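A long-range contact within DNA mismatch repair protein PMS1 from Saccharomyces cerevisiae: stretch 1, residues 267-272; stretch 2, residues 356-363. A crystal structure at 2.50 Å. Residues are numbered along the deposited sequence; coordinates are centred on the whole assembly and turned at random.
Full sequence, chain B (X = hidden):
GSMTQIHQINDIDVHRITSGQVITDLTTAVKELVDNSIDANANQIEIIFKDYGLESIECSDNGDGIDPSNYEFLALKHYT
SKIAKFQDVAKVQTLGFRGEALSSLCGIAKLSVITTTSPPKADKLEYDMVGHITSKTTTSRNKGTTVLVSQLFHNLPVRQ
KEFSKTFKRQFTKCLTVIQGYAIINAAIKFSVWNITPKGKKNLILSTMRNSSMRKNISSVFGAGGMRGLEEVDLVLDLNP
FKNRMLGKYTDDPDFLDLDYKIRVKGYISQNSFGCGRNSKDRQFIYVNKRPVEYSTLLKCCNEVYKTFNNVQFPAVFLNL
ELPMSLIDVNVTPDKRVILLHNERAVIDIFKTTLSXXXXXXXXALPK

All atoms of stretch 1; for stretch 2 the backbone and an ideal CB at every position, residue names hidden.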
# COMPACT_ATOMS: atom_id res chain seq x y z
N TYR B 267 -1.74 -12.33 23.07
CA TYR B 267 -2.91 -11.54 23.40
C TYR B 267 -4.16 -12.15 22.81
O TYR B 267 -4.11 -12.82 21.78
CB TYR B 267 -2.75 -10.11 22.88
CG TYR B 267 -1.59 -9.37 23.49
CD1 TYR B 267 -0.29 -9.56 23.03
CD2 TYR B 267 -1.79 -8.48 24.55
CE1 TYR B 267 0.79 -8.88 23.61
CE2 TYR B 267 -0.73 -7.81 25.13
CZ TYR B 267 0.56 -8.01 24.66
OH TYR B 267 1.60 -7.32 25.25
N ILE B 268 -5.29 -11.92 23.47
CA ILE B 268 -6.57 -12.44 23.00
C ILE B 268 -7.64 -11.47 23.48
O ILE B 268 -7.46 -10.80 24.49
CB ILE B 268 -6.85 -13.86 23.55
CG1 ILE B 268 -8.07 -14.45 22.86
CG2 ILE B 268 -7.08 -13.81 25.05
CD1 ILE B 268 -8.27 -15.93 23.09
N SER B 269 -8.73 -11.38 22.73
CA SER B 269 -9.81 -10.48 23.09
C SER B 269 -10.41 -10.85 24.43
O SER B 269 -10.58 -12.03 24.74
CB SER B 269 -10.90 -10.50 22.03
OG SER B 269 -10.44 -9.90 20.84
N GLN B 270 -10.72 -9.84 25.23
CA GLN B 270 -11.33 -10.08 26.52
C GLN B 270 -12.79 -10.42 26.27
O GLN B 270 -13.40 -9.91 25.33
CB GLN B 270 -11.17 -8.85 27.43
CG GLN B 270 -11.47 -7.52 26.81
CD GLN B 270 -11.18 -6.38 27.78
OE1 GLN B 270 -11.63 -6.40 28.93
NE2 GLN B 270 -10.43 -5.38 27.32
N ASN B 271 -13.34 -11.31 27.10
CA ASN B 271 -14.73 -11.75 26.95
C ASN B 271 -15.75 -10.65 27.13
O ASN B 271 -16.93 -10.83 26.83
CB ASN B 271 -15.04 -12.87 27.94
CG ASN B 271 -14.78 -12.47 29.39
OD1 ASN B 271 -14.93 -11.30 29.76
ND2 ASN B 271 -14.40 -13.44 30.21
N SER B 272 -15.31 -9.51 27.65
CA SER B 272 -16.20 -8.37 27.86
C SER B 272 -17.09 -8.20 26.63
O SER B 272 -16.61 -8.22 25.49
CB SER B 272 -15.36 -7.11 28.11
OG SER B 272 -16.17 -6.03 28.52
N UNK B 356 -10.64 -20.67 32.72
CA UNK B 356 -10.43 -20.10 34.03
C UNK B 356 -9.68 -18.76 33.94
O UNK B 356 -9.69 -17.99 34.90
CB UNK B 356 -9.66 -21.09 34.91
N UNK B 357 -9.03 -18.51 32.81
CA UNK B 357 -8.32 -17.24 32.60
C UNK B 357 -9.38 -16.17 32.35
O UNK B 357 -9.25 -15.03 32.80
CB UNK B 357 -7.33 -17.33 31.44
N UNK B 358 -10.41 -16.55 31.61
CA UNK B 358 -11.50 -15.62 31.31
C UNK B 358 -12.35 -15.38 32.56
O UNK B 358 -12.74 -14.25 32.83
CB UNK B 358 -12.37 -16.16 30.17
N UNK B 359 -12.63 -16.44 33.32
CA UNK B 359 -13.41 -16.31 34.55
C UNK B 359 -12.74 -15.26 35.44
O UNK B 359 -13.41 -14.43 36.04
CB UNK B 359 -13.53 -17.65 35.28
N UNK B 360 -11.42 -15.33 35.53
CA UNK B 360 -10.65 -14.39 36.33
C UNK B 360 -10.68 -12.99 35.74
O UNK B 360 -10.44 -12.00 36.43
CB UNK B 360 -9.20 -14.87 36.46
N UNK B 361 -10.98 -12.90 34.45
CA UNK B 361 -11.04 -11.61 33.78
C UNK B 361 -12.36 -10.91 34.09
O UNK B 361 -12.43 -9.69 34.21
CB UNK B 361 -10.87 -11.78 32.27
N UNK B 362 -13.42 -11.70 34.22
CA UNK B 362 -14.73 -11.14 34.51
C UNK B 362 -14.70 -10.47 35.88
O UNK B 362 -15.21 -9.36 36.04
CB UNK B 362 -15.81 -12.22 34.46
N UNK B 363 -14.08 -11.15 36.85
CA UNK B 363 -13.98 -10.62 38.21
C UNK B 363 -13.23 -9.30 38.24
O UNK B 363 -13.18 -8.62 39.27
CB UNK B 363 -13.29 -11.63 39.13

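Residues 356–362 have helical backbone angles, and their helix passes the strand 267–269 at 65° between N-to-C directions, with an axial approach of 11.7 Å. The contact therefore depends on side chains that reach across the gap, and it centres on the loop that follows the strand.

At position 356 the ideal CB has nothing of stretch 1 within 5.5 Å, so stretch 1 sets no preference among side chains compatible with a helix. The residue is Asp356, which makes no contact here.

Position 357 directs its CB sideways, and that atom too is out of reach of stretch 1. A short side chain would stop before the strand, whereas a long one, aliphatic or aromatic, could approach the apolar Ile268. Tyr357 does so with chi1 in t: its CE2 lies 4.1 Å from Ile268 CG2, an apolar contact made obliquely to the ring, while its hydroxyl is hydrogen-bonded elsewhere in the structure.

Position 358 points toward stretch 1, its ideal CB 3.4 Å from Asn271 ND2. Beyond it lie the methyl groups of Ile268 and the carbonyl of Ser269, so a long side chain with an apolar body and a donor at its tip would suit; Tyr, Lys or Arg are all conceivable. The residue is Tyr358. Its OH donates a hydrogen bond to Ser269 O at 2.7 Å, with that carbonyl at the ring edge, and its CZ packs 4.2 Å from Ile268 CD1. The backbone contributes as well, through a weak hydrogen bond from Asn271 ND2 to Tyr358 O at 3.2 Å.

Positions 359 and 360 turn away from stretch 1, which leaves their choice open; polar or charged residues are as acceptable as others. Asn359 and Arg360 occupy them, and neither touches stretch 1.

One helical turn beyond 358, position 361 again points toward stretch 1, with its ideal CB 4.4 Å from Asn271 ND2. The amide N of Asn271 offers a donor farther along, so an extended side chain ending in an acceptor, Gln or Glu, fits well. Gln361, with chi1 and chi2 both t, places OE1 3.1 Å from Asn271 N and accepts its hydrogen bond. The same OE1 lies 2.9 Å from Gln270 CB, a close approach.

At 362 the CB points sideways, 4.6 Å from Asn271 ND2, and many polar side chains would serve. Glu362 is peripheral, its OE1 4.5 Å from Asn271 ND2.

Position 363 is out of reach and unconstrained by stretch 1; Leu363 makes no contact with it.

Stretch 2, residues 356-363: DYYNRQEL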
# COMPACT_ATOMS: atom_id res chain seq x y z
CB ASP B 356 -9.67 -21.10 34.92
CG ASP B 356 -8.30 -20.60 35.32
OD1 ASP B 356 -7.53 -20.17 34.43
OD2 ASP B 356 -7.99 -20.66 36.53
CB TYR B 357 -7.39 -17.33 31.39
CG TYR B 357 -7.08 -15.98 30.73
CD1 TYR B 357 -6.02 -15.19 31.18
CD2 TYR B 357 -7.85 -15.51 29.67
CE1 TYR B 357 -5.74 -13.96 30.59
CE2 TYR B 357 -7.58 -14.28 29.07
CZ TYR B 357 -6.52 -13.51 29.54
OH TYR B 357 -6.22 -12.29 28.95
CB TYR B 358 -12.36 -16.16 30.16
CG TYR B 358 -11.84 -15.79 28.78
CD1 TYR B 358 -11.61 -16.76 27.80
CD2 TYR B 358 -11.60 -14.45 28.45
CE1 TYR B 358 -11.16 -16.41 26.52
CE2 TYR B 358 -11.16 -14.09 27.18
CZ TYR B 358 -10.94 -15.07 26.22
OH TYR B 358 -10.52 -14.70 24.96
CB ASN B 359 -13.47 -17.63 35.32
CG ASN B 359 -14.63 -18.51 34.89
OD1 ASN B 359 -15.78 -18.06 34.86
ND2 ASN B 359 -14.34 -19.77 34.59
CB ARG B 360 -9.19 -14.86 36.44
CG ARG B 360 -9.01 -16.09 37.32
CD ARG B 360 -7.55 -16.27 37.74
NE ARG B 360 -7.44 -17.22 38.84
CZ ARG B 360 -6.31 -17.48 39.50
NH1 ARG B 360 -5.19 -16.86 39.18
NH2 ARG B 360 -6.32 -18.35 40.50
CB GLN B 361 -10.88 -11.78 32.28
CG GLN B 361 -10.55 -10.51 31.55
CD GLN B 361 -10.29 -10.74 30.09
OE1 GLN B 361 -11.20 -11.06 29.33
NE2 GLN B 361 -9.04 -10.59 29.68
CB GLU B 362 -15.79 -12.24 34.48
CG GLU B 362 -17.18 -11.73 34.17
CD GLU B 362 -18.16 -12.84 33.87
OE1 GLU B 362 -17.81 -13.75 33.09
OE2 GLU B 362 -19.29 -12.79 34.40
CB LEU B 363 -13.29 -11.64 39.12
CG LEU B 363 -14.09 -12.91 39.41
CD1 LEU B 363 -13.28 -13.84 40.29
CD2 LEU B 363 -15.41 -12.55 40.07
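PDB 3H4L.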